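ABC-type transport system, molybdenum-specific extracellular solute-binding protein (Clostridium difficile, PDB 4KD5) probably binds molybdate or tungstate outside the cell and hands the oxyanion to a partner ABC transporter for uptake. Local coordinates at residues G165-Y168 / F169-V173; E182-D185 / E186-S190. All blocks are in the same frame, centred on the assembly; numbering follows the deposited sequence.

Contact 1: G165-Y168 / F169-V173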
# COMPACT_ATOMS: atom_id res chain seq x y z
N GLY A 165 27.06 31.96 -21.55
CA GLY A 165 26.46 30.73 -22.02
C GLY A 165 25.06 30.50 -21.47
O GLY A 165 24.66 31.11 -20.48
N PHE A 166 24.31 29.62 -22.14
CA PHE A 166 22.99 29.22 -21.66
C PHE A 166 23.00 27.74 -21.27
O PHE A 166 23.44 26.89 -22.05
CB PHE A 166 21.92 29.49 -22.72
CG PHE A 166 21.45 30.92 -22.74
CD1 PHE A 166 20.46 31.34 -21.88
CD2 PHE A 166 22.01 31.83 -23.63
CE1 PHE A 166 20.02 32.66 -21.89
CE2 PHE A 166 21.57 33.15 -23.64
CZ PHE A 166 20.58 33.56 -22.78
N VAL A 167 22.52 27.46 -20.07
CA VAL A 167 22.70 26.14 -19.48
C VAL A 167 21.64 25.90 -18.41
O VAL A 167 21.02 26.85 -17.94
CB VAL A 167 24.14 26.02 -18.93
CG1 VAL A 167 24.15 26.12 -17.42
CG2 VAL A 167 24.80 24.75 -19.39
N TYR A 168 21.39 24.64 -18.04
CA TYR A 168 20.48 24.35 -16.93
C TYR A 168 21.17 24.68 -15.60
O TYR A 168 22.39 24.57 -15.50
CB TYR A 168 20.04 22.89 -16.93
CG TYR A 168 19.09 22.51 -18.04
CD1 TYR A 168 18.39 23.48 -18.74
CD2 TYR A 168 18.89 21.19 -18.38
CE1 TYR A 168 17.52 23.13 -19.76
CE2 TYR A 168 18.03 20.83 -19.39
CZ TYR A 168 17.35 21.81 -20.07
OH TYR A 168 16.48 21.47 -21.08
N PHE A 169 20.40 25.06 -14.59
CA PHE A 169 21.00 25.36 -13.29
C PHE A 169 21.68 24.13 -12.71
O PHE A 169 22.72 24.23 -12.05
CB PHE A 169 19.97 25.90 -12.32
CG PHE A 169 20.56 26.49 -11.07
CD1 PHE A 169 21.41 27.58 -11.15
CD2 PHE A 169 20.28 25.95 -9.83
CE1 PHE A 169 21.97 28.13 -10.01
CE2 PHE A 169 20.83 26.49 -8.68
CZ PHE A 169 21.67 27.58 -8.77
N SER A 170 21.10 22.96 -12.95
CA SER A 170 21.63 21.70 -12.43
C SER A 170 22.99 21.35 -13.03
O SER A 170 23.74 20.55 -12.46
CB SER A 170 20.65 20.56 -12.63
OG SER A 170 20.31 20.39 -13.99
N ASP A 171 23.30 21.94 -14.18
CA ASP A 171 24.60 21.74 -14.82
C ASP A 171 25.67 22.64 -14.20
O ASP A 171 26.85 22.53 -14.54
CB ASP A 171 24.51 22.01 -16.32
CG ASP A 171 23.57 21.06 -17.04
OD1 ASP A 171 23.56 19.85 -16.71
OD2 ASP A 171 22.85 21.52 -17.95
N THR A 172 25.25 23.53 -13.31
CA THR A 172 26.16 24.50 -12.70
C THR A 172 26.64 24.11 -11.31
O THR A 172 27.66 24.62 -10.84
CB THR A 172 25.54 25.91 -12.61
OG1 THR A 172 24.56 25.93 -11.56
CG2 THR A 172 24.89 26.28 -13.92
N VAL A 173 25.90 23.23 -10.63
CA VAL A 173 26.25 22.83 -9.27
C VAL A 173 27.62 22.15 -9.22
O VAL A 173 28.05 21.52 -10.19
CB VAL A 173 25.18 21.92 -8.62
CG1 VAL A 173 23.90 22.69 -8.36
CG2 VAL A 173 24.89 20.71 -9.49

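Contact 2: E182-D185 / E186-S190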
# COMPACT_ATOMS: atom_id res chain seq x y z
N GLU A 182 22.39 35.20 -14.13
CA GLU A 182 20.96 35.47 -13.99
C GLU A 182 20.16 34.27 -14.49
O GLU A 182 20.58 33.58 -15.42
CB GLU A 182 20.58 36.72 -14.79
CG GLU A 182 19.16 37.22 -14.53
CD GLU A 182 18.81 38.45 -15.34
OE1 GLU A 182 17.60 38.71 -15.53
OE2 GLU A 182 19.73 39.16 -15.79
N LYS A 183 19.01 34.02 -13.86
CA LYS A 183 18.13 32.96 -14.33
C LYS A 183 17.08 33.56 -15.26
O LYS A 183 16.47 34.58 -14.93
CB LYS A 183 17.45 32.27 -13.15
CG LYS A 183 18.42 31.81 -12.06
CD LYS A 183 17.82 30.73 -11.17
CE LYS A 183 18.85 30.21 -10.17
NZ LYS A 183 18.37 29.02 -9.43
N THR A 184 16.89 32.95 -16.42
CA THR A 184 15.89 33.42 -17.37
C THR A 184 14.51 33.36 -16.75
O THR A 184 14.22 32.45 -15.97
CB THR A 184 15.91 32.63 -18.70
OG1 THR A 184 15.46 31.29 -18.48
CG2 THR A 184 17.32 32.60 -19.29
N ASP A 185 13.66 34.30 -17.10
CA ASP A 185 12.30 34.31 -16.62
C ASP A 185 11.59 33.07 -17.14
O ASP A 185 11.72 32.71 -18.29
CB ASP A 185 11.60 35.56 -17.12
CG ASP A 185 10.42 35.95 -16.28
OD1 ASP A 185 9.80 35.07 -15.66
OD2 ASP A 185 10.10 37.15 -16.23
N GLU A 186 10.82 32.44 -16.27
CA GLU A 186 10.10 31.22 -16.64
C GLU A 186 9.01 31.47 -17.69
O GLU A 186 8.67 30.57 -18.45
CB GLU A 186 9.50 30.57 -15.39
CG GLU A 186 10.53 30.08 -14.38
CD GLU A 186 10.40 28.59 -14.11
OE1 GLU A 186 11.10 28.09 -13.20
OE2 GLU A 186 9.60 27.92 -14.80
N LYS A 187 8.48 32.69 -17.71
CA LYS A 187 7.45 33.08 -18.67
C LYS A 187 7.93 33.02 -20.11
O LYS A 187 7.12 33.01 -21.04
CB LYS A 187 6.99 34.52 -18.39
CG LYS A 187 6.39 34.80 -17.02
CD LYS A 187 6.31 36.31 -16.78
CE LYS A 187 5.51 36.66 -15.53
NZ LYS A 187 4.04 36.54 -15.73
N THR A 188 9.24 32.98 -20.29
CA THR A 188 9.86 33.14 -21.61
C THR A 188 10.14 31.84 -22.36
O THR A 188 10.68 31.87 -23.47
CB THR A 188 11.16 33.96 -21.52
OG1 THR A 188 12.12 33.24 -20.74
CG2 THR A 188 10.90 35.30 -20.86
N HIS A 189 9.78 30.70 -21.77
CA HIS A 189 10.00 29.40 -22.40
C HIS A 189 9.08 28.30 -21.87
O HIS A 189 8.50 28.43 -20.79
CB HIS A 189 11.47 28.96 -22.26
CG HIS A 189 11.87 28.66 -20.87
ND1 HIS A 189 12.31 29.65 -19.97
CD2 HIS A 189 11.94 27.50 -20.17
CE1 HIS A 189 12.60 29.09 -18.83
NE2 HIS A 189 12.39 27.80 -18.90
N SER A 190 8.95 27.22 -22.64
CA SER A 190 8.15 26.06 -22.24
C SER A 190 8.74 25.45 -20.97
O SER A 190 9.96 25.40 -20.82
CB SER A 190 8.15 25.03 -23.37
OG SER A 190 7.31 23.93 -23.06

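Contact 1: G165-Y168 / F169-V173
Tyr168 and Asp171 close the turn in which strand 164-168 ends, in the two-lobed alpha/beta fold of ModA-type solute-binding proteins. Phe169 and Ser170 have the backbone angles of a type I turn, and Asp171 N donates to Tyr168 O at 3.1 Å, the bond that closes it. In return Asp171 OD2 takes a weak bond from Tyr168 N, 3.4 Å long and bent to 137°, so that the two residues are tied both by backbone and by side chain. With CG beside its own backbone N (chi1 -63°), the Asp171 carboxylate lies alongside the tyrosine side chain, the two planes only 15° apart. One residue on, Phe169 O is gripped twice: by Thr172 N at 2.9 Å and by Thr172 OG1 at 2.6 Å, the hydroxyl sitting in the carbonyl plane on a lone pair. Ser170 OG finds its partner outside the turn, in Asn87 ND2. Tyr168 is predicted to bind molybdate, together with Ala123, against which its side chain packs, and Val150, which Asp171 touches; the turn therefore probably shapes one wall of the anion pocket. Thr172 CG2 lies 3.6 Å from Val167 CG1 and 3.4 Å from Tyr168 O.

Contact 2: E182-D185 / E186-S190
From Asp185 to Thr188 the backbone folds into a type I turn, Glu186 and Lys187 both helical, which begins a single short 3-10 segment after strand 178-183. Its closing bond runs from Thr188 N to Asp185 O, 3.2 Å. A weak bond, His189 N to Glu186 O at 3.5 Å, carries the coil one residue further. The same Asp185 oxygen also receives the Thr188 hydroxyl, OG1 to O only 2.5 Å and in the carbonyl plane, so one residue grips the carbonyl through both its backbone and its side chain. That is possible because OG1 is tucked between the backbone N and carbonyl carbon of Thr188 (chi1 64°), which leaves CG2 to lie against Asp185 CB at 3.8 Å. At the head of the turn the Asp185 side chain folds forward, and OD1 accepts a weak but nearly linear bond from Lys187 N (3.4 Å, 172°): an Asx turn laid over the first residues of the 3-10 segment. The aliphatic part of Lys187 runs alongside this carboxylate, CG 3.7 Å from Asp185 OD1, while its ammonium leads away and makes no salt bridge with Asp185. Farther in, the buried His189 ring crosses the Thr184 side chain at about a right angle, CE1 to OG1 3.6 Å; that hydroxyl is hydrogen-bonded to Leu89 O of strand 82-94. On helix 122-133, Val130 packs against both Thr188 and His189.

Along the chain the two contacts come in series, neither nested nor crossed. Contact 1 closes the turn by which the chain leaves strand 164-168, itself paired with strands 82-94 and 113-116; a loop then leads into strand 178-183, and contact 2 closes the turn at that strand's end, before strand 193-198. Both strands pair antiparallel with strand 82-94, so the turns belong to one sheet, their centres about 13 Å apart. They also touch directly: the Lys183 ammonium makes a cation-pi contact with the Phe169 ring, and Phe166 CE1 packs on Thr184 CG2 at 3.8 Å. Helix 122-133 lies against both, through Phe166 on Ala127 and Ser190 on Tyr126.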